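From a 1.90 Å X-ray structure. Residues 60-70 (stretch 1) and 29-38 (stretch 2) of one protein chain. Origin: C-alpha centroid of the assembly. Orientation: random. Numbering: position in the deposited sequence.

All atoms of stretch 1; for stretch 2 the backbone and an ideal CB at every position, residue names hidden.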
# COMPACT_ATOMS: atom_id res chain seq x y z
N PRO A 60 -1.15 -9.42 -8.02
CA PRO A 60 -0.45 -10.51 -7.36
C PRO A 60 -0.83 -10.66 -5.89
O PRO A 60 -0.81 -11.76 -5.36
CB PRO A 60 1.01 -10.09 -7.45
CG PRO A 60 1.06 -9.26 -8.72
CD PRO A 60 -0.21 -8.46 -8.61
N PHE A 61 -1.16 -9.54 -5.25
CA PHE A 61 -1.47 -9.56 -3.83
C PHE A 61 -2.84 -10.17 -3.61
O PHE A 61 -3.05 -10.92 -2.67
CB PHE A 61 -1.36 -8.16 -3.22
CG PHE A 61 0.07 -7.71 -2.98
CD1 PHE A 61 1.16 -8.57 -3.28
CD2 PHE A 61 0.34 -6.46 -2.45
CE1 PHE A 61 2.47 -8.19 -3.04
CE2 PHE A 61 1.66 -6.07 -2.21
CZ PHE A 61 2.72 -6.93 -2.50
N GLY A 62 -3.76 -9.86 -4.52
CA GLY A 62 -5.08 -10.50 -4.53
C GLY A 62 -4.96 -12.00 -4.72
O GLY A 62 -5.60 -12.78 -4.00
N GLU A 63 -4.16 -12.40 -5.70
CA GLU A 63 -3.91 -13.84 -5.92
C GLU A 63 -3.31 -14.52 -4.71
O GLU A 63 -3.73 -15.59 -4.35
CB GLU A 63 -2.99 -14.04 -7.11
CG GLU A 63 -3.68 -13.72 -8.42
CD GLU A 63 -2.70 -13.34 -9.51
OE1 GLU A 63 -1.54 -13.81 -9.46
OE2 GLU A 63 -3.11 -12.58 -10.42
N TYR A 64 -2.32 -13.87 -4.09
CA TYR A 64 -1.71 -14.38 -2.88
C TYR A 64 -2.73 -14.64 -1.79
O TYR A 64 -2.75 -15.72 -1.19
CB TYR A 64 -0.65 -13.42 -2.37
CG TYR A 64 -0.13 -13.67 -0.99
CD1 TYR A 64 0.80 -14.68 -0.74
CD2 TYR A 64 -0.55 -12.87 0.08
CE1 TYR A 64 1.30 -14.88 0.52
CE2 TYR A 64 -0.05 -13.07 1.35
CZ TYR A 64 0.87 -14.09 1.56
OH TYR A 64 1.37 -14.30 2.82
N LEU A 65 -3.55 -13.64 -1.50
CA LEU A 65 -4.54 -13.78 -0.43
C LEU A 65 -5.50 -14.93 -0.69
O LEU A 65 -5.78 -15.71 0.21
CB LEU A 65 -5.32 -12.48 -0.22
CG LEU A 65 -4.43 -11.36 0.31
CD1 LEU A 65 -5.19 -10.02 0.27
CD2 LEU A 65 -3.91 -11.65 1.70
N ILE A 66 -6.00 -15.03 -1.92
CA ILE A 66 -6.93 -16.10 -2.24
C ILE A 66 -6.23 -17.45 -2.06
O ILE A 66 -6.78 -18.38 -1.46
CB ILE A 66 -7.49 -15.94 -3.68
CG1 ILE A 66 -8.42 -14.71 -3.77
CG2 ILE A 66 -8.22 -17.19 -4.11
CD1 ILE A 66 -8.66 -14.22 -5.18
N GLU A 67 -4.99 -17.55 -2.52
CA GLU A 67 -4.23 -18.81 -2.41
C GLU A 67 -4.00 -19.20 -0.96
O GLU A 67 -4.17 -20.36 -0.62
CB GLU A 67 -2.89 -18.71 -3.14
CG GLU A 67 -3.01 -18.80 -4.67
CD GLU A 67 -1.66 -18.66 -5.38
OE1 GLU A 67 -0.62 -18.60 -4.67
OE2 GLU A 67 -1.65 -18.55 -6.63
N GLU A 68 -3.63 -18.24 -0.12
CA GLU A 68 -3.40 -18.51 1.29
C GLU A 68 -4.67 -18.96 2.01
O GLU A 68 -4.62 -19.85 2.85
CB GLU A 68 -2.79 -17.28 1.98
CG GLU A 68 -1.36 -16.95 1.47
CD GLU A 68 -0.42 -18.15 1.55
OE1 GLU A 68 -0.11 -18.61 2.66
OE2 GLU A 68 0.00 -18.65 0.49
N LEU A 69 -5.78 -18.29 1.71
CA LEU A 69 -7.09 -18.70 2.18
C LEU A 69 -7.44 -20.12 1.74
O LEU A 69 -7.80 -20.94 2.56
CB LEU A 69 -8.16 -17.71 1.73
CG LEU A 69 -8.06 -16.39 2.50
CD1 LEU A 69 -9.00 -15.38 1.92
CD2 LEU A 69 -8.34 -16.63 3.96
N SER A 70 -7.30 -20.39 0.44
CA SER A 70 -7.47 -21.74 -0.10
C SER A 70 -6.62 -22.77 0.64
O SER A 70 -7.11 -23.84 0.97
CB SER A 70 -7.14 -21.77 -1.58
OG SER A 70 -7.57 -23.00 -2.15
N UNK A 29 7.51 -7.85 6.48
CA UNK A 29 7.03 -9.16 6.09
C UNK A 29 5.59 -9.12 5.59
O UNK A 29 4.71 -8.54 6.23
CB UNK A 29 7.15 -10.13 7.27
N UNK A 30 5.35 -9.77 4.45
CA UNK A 30 4.04 -9.80 3.83
C UNK A 30 3.27 -11.01 4.36
O UNK A 30 3.74 -12.14 4.32
CB UNK A 30 4.16 -9.84 2.31
N UNK A 31 2.07 -10.74 4.86
CA UNK A 31 1.21 -11.81 5.37
C UNK A 31 -0.23 -11.50 5.00
O UNK A 31 -0.56 -10.34 4.76
CB UNK A 31 1.36 -11.97 6.88
N UNK A 32 -1.09 -12.53 4.99
CA UNK A 32 -2.51 -12.27 4.80
C UNK A 32 -3.12 -11.71 6.07
O UNK A 32 -2.77 -12.14 7.16
CB UNK A 32 -3.24 -13.54 4.38
N UNK A 33 -4.00 -10.74 5.92
CA UNK A 33 -4.62 -10.13 7.07
C UNK A 33 -6.04 -9.69 6.82
O UNK A 33 -6.62 -9.92 5.73
CB UNK A 33 -3.79 -8.93 7.53
N UNK A 34 -6.58 -9.03 7.84
CA UNK A 34 -7.94 -8.54 7.86
C UNK A 34 -8.66 -9.43 8.83
O UNK A 34 -8.69 -10.64 8.65
CB UNK A 34 -8.59 -8.54 6.48
N UNK A 35 -9.22 -8.83 9.88
CA UNK A 35 -9.90 -9.59 10.92
C UNK A 35 -10.88 -10.67 10.41
O UNK A 35 -10.78 -11.82 10.81
CB UNK A 35 -10.66 -8.61 11.82
N UNK A 36 -11.79 -10.33 9.46
CA UNK A 36 -12.76 -11.35 9.03
C UNK A 36 -12.08 -12.52 8.32
O UNK A 36 -12.51 -13.65 8.45
CB UNK A 36 -13.81 -10.73 8.10
N UNK A 37 -11.00 -12.23 7.58
CA UNK A 37 -10.20 -13.29 6.97
C UNK A 37 -9.57 -14.14 8.06
O UNK A 37 -9.53 -15.36 7.96
CB UNK A 37 -9.12 -12.71 6.05
N UNK A 38 -9.04 -13.48 9.09
CA UNK A 38 -8.37 -14.21 10.16
C UNK A 38 -9.35 -15.10 10.89
O UNK A 38 -9.02 -16.22 11.26
CB UNK A 38 -7.70 -13.24 11.14

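Position 29 lies in the strand, and no atom of the helix comes within 5.5 Å of its ideal CB. Almost any strand-compatible residue would do; the deposited residue is Glu 29.

Position 30 is different. Its CA-to-CB bond points toward the helix, yet the ideal CB is still 5.3 Å from Tyr 64 OH, leaving a gap that a short side chain could not fill. Ahead lie two aromatic rings, those of Phe 61 and Tyr 64. A long flexible chain would suit, methionine for example, and one ending in a cation, lysine or arginine, could also use the aromatic electrons. The residue is Lys 30. Its CD packs 3.7 Å from Phe 61 CE1, approaching that ring obliquely, and its end then lies over one face of Tyr 64. Lys 30 NZ sits 3.6 Å from the Tyr 64 ring centroid, 17° off the normal, a cation-pi contact, while Lys 30 CE makes a CH-pi contact with the same face. The ammonium also hydrogen-bonds elsewhere in the structure.

At position 31 the alternation of the strand turns CA-to-CB away. Stretch 1 asks little, and many polar or aromatic residues would serve. It is His 31, which meets the helix chiefly through its backbone: its CA is 3.6 Å from Tyr 64 OH.

Position 32 comes closest in the backbone register, its CA 5.8 Å from that of Leu 65. CA-to-CB points sideways, and the ideal CB is only 3.3 Å from Leu 65 CD2, so the site favours something compact and apolar: alanine, valine or, with phi at -76°, proline. Pro 32 is found. Its CB lies 3.5 Å from Leu 65 CD2, its CG 3.7 Å from Glu 68 CB, and its CD 3.2 Å from Tyr 64 OH. One rigid ring thus touches three helix residues without forming a hydrogen bond.

Position 33 points away, with an extended backbone; the visible atoms would admit many residues, so this contact does not demand glycine. Gly 33 contributes its N, 4.3 Å from Leu 65 CD2.

Position 34 has phi 109° and psi 121°, where a CB would jam against the preceding carbonyl O. That alone calls for glycine, and Gly 34 occupies the N-cap.

Positions 35 and 36 are out of reach in the first helical turn, where many residues would do and proline is tolerated: Ala 35 and Pro 36.

Position 37 points toward Leu 69, its ideal CB 4.5 Å from Leu 69 CD2. A small apolar residue fits, and Ala 37 provides it.

Position 38 turns away, so most helix-compatible residues would do; Asn 38 hydrogen-bonds elsewhere in the structure.

Stretch 2 29-38: EKHPGGAPAN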
# COMPACT_ATOMS: atom_id res chain seq x y z
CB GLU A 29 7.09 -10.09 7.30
CG GLU A 29 8.07 -11.21 7.16
CD GLU A 29 7.76 -12.33 8.12
OE1 GLU A 29 7.58 -12.04 9.31
OE2 GLU A 29 7.67 -13.50 7.67
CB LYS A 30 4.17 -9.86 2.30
CG LYS A 30 2.96 -10.40 1.53
CD LYS A 30 3.09 -10.09 0.02
CE LYS A 30 2.66 -11.28 -0.85
NZ LYS A 30 3.55 -12.49 -0.65
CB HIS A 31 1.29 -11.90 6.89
CG HIS A 31 2.64 -12.27 7.41
ND1 HIS A 31 3.10 -13.58 7.43
CD2 HIS A 31 3.63 -11.52 7.95
CE1 HIS A 31 4.32 -13.60 7.95
NE2 HIS A 31 4.66 -12.37 8.27
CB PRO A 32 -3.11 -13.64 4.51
CG PRO A 32 -1.96 -14.60 4.43
CD PRO A 32 -0.81 -13.97 5.13
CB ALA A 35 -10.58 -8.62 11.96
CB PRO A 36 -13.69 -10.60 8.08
CG PRO A 36 -13.40 -9.12 8.35
CD PRO A 36 -11.97 -9.07 8.71
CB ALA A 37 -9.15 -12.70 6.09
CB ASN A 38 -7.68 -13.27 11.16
CG ASN A 38 -6.76 -12.26 10.49
OD1 ASN A 38 -6.29 -12.45 9.37
ND2 ASN A 38 -6.51 -11.14 11.18
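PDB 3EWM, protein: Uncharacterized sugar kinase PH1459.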